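Protein (superoxide dismutase) (Aquifex pyrophilus, PDB 1COJ) catalyses the dismutation of superoxide radicals to hydrogen peroxide and oxygen, using one iron ion bound in each subunit. Local coordinates at the interface of chains A and B. Residues are numbered along the deposited sequence; one frame, centred on the assembly and turned at random. Chains: chain A/B, Protein (superoxide dismutase).

The interface of chains A and B. Residues chain A 31, 165, 167; chain B 166, 170, 175.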
# COMPACT_ATOMS: atom_id res chain seq x y z
N HIS A 31 3.12 20.64 -8.50
CA HIS A 31 2.45 19.39 -8.17
C HIS A 31 1.24 19.07 -9.02
O HIS A 31 1.23 18.07 -9.74
CB HIS A 31 2.08 19.37 -6.69
CG HIS A 31 3.27 19.43 -5.78
ND1 HIS A 31 4.20 18.40 -5.72
CD2 HIS A 31 3.73 20.40 -4.96
CE1 HIS A 31 5.18 18.75 -4.90
NE2 HIS A 31 4.92 19.95 -4.42
N TYR A 165 -1.40 16.20 2.19
CA TYR A 165 -0.02 15.94 1.77
C TYR A 165 0.79 17.08 2.35
O TYR A 165 0.32 18.22 2.41
CB TYR A 165 0.12 15.98 0.25
CG TYR A 165 -0.05 14.65 -0.45
CD1 TYR A 165 1.04 14.02 -1.06
CD2 TYR A 165 -1.30 14.03 -0.53
CE1 TYR A 165 0.89 12.81 -1.75
CE2 TYR A 165 -1.46 12.81 -1.21
CZ TYR A 165 -0.36 12.21 -1.82
OH TYR A 165 -0.52 11.03 -2.53
N HIS A 167 3.13 18.89 1.14
CA HIS A 167 3.34 20.03 0.26
C HIS A 167 2.19 21.04 0.30
O HIS A 167 2.35 22.19 -0.09
CB HIS A 167 3.60 19.57 -1.19
CG HIS A 167 2.47 18.81 -1.81
ND1 HIS A 167 2.62 17.60 -2.46
CD2 HIS A 167 1.16 19.11 -1.91
CE1 HIS A 167 1.43 17.23 -2.92
NE2 HIS A 167 0.51 18.12 -2.61
N GLU B 166 8.53 14.77 1.70
CA GLU B 166 8.49 16.20 1.45
C GLU B 166 8.97 17.07 2.61
O GLU B 166 9.57 18.12 2.39
CB GLU B 166 7.10 16.61 1.00
CG GLU B 166 6.72 15.95 -0.31
CD GLU B 166 5.33 16.30 -0.79
OE1 GLU B 166 4.40 16.45 0.03
OE2 GLU B 166 5.16 16.41 -2.03
N TYR B 170 11.23 20.47 1.90
CA TYR B 170 10.30 21.54 1.57
C TYR B 170 10.60 22.94 2.11
O TYR B 170 10.27 23.93 1.45
CB TYR B 170 8.86 21.15 1.90
CG TYR B 170 7.95 21.33 0.72
CD1 TYR B 170 7.89 20.37 -0.30
CD2 TYR B 170 7.22 22.50 0.57
CE1 TYR B 170 7.12 20.59 -1.43
CE2 TYR B 170 6.46 22.73 -0.54
CZ TYR B 170 6.41 21.79 -1.55
OH TYR B 170 5.67 22.06 -2.68
N ASN B 175 9.22 22.34 -3.83
CA ASN B 175 9.06 21.17 -4.69
C ASN B 175 10.34 20.65 -5.36
O ASN B 175 10.34 19.55 -5.92
CB ASN B 175 8.06 21.48 -5.81
CG ASN B 175 8.54 22.58 -6.72
OD1 ASN B 175 8.52 23.75 -6.35
ND2 ASN B 175 9.01 22.22 -7.91
O HOH W 1 3.02 23.14 -2.57
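B:Glu166 reaches across the two-fold between chains A and B, a pair within the tetramer, to A:His167, an iron ligand of the other subunit, and grips it at two points. This Glu-His bridge of the iron/manganese superoxide dismutases has a twin with the chains exchanged, and the double bridge links the two active sites. The imidazole ND1 of A:His167 donates a hydrogen bond to the carboxylate OE2 of B:Glu166 at 2.8 Å (156° at H), near the ring plane and on the syn lone pair of OE2. OE1 of the same carboxylate accepts one from the backbone N of A:His167 at 3.0 Å, met from above the carboxylate plane. Extension of the glutamate chain beyond CG (chi2 179°) carries the carboxylate over, its plane 63° from that of the ring. With ND1 held, NE2 is turned towards the metal, and the nearby carboxylate may make this ligand a stronger electron donor. With an alanine in place of B:Glu166, ND1 and the backbone N of A:His167 would probably lose their partner across the interface, leaving the ring less firmly fixed.

Beside this bridge, the phenol OH of B:Tyr170 and NE2 at the edge of A:His31 share a hydrogen bond of 2.8 Å, in the plane of both rings. In this family the pair, its tyrosine coming from the other subunit, lines the substrate access funnel leading to the iron. OH of B:Tyr170 also lies 2.9 Å from water 1, which holds the carbonyl O of A:His167, tying the tyrosine to both histidines. CZ of B:Tyr170 packs on CB of A:His167 at 3.6 Å.

Farther out, A:His31, on helix 21-47, sets its ring over one face of A:His167, whose ND1 sits 3.6 Å above the centre of the A:His31 ring. CB of A:Tyr165 lies against the opposite face of A:His167, toward the rim, giving that ring a neighbour on both faces. CB of B:Asn175 rests 3.8 Å from NE2 of A:His31.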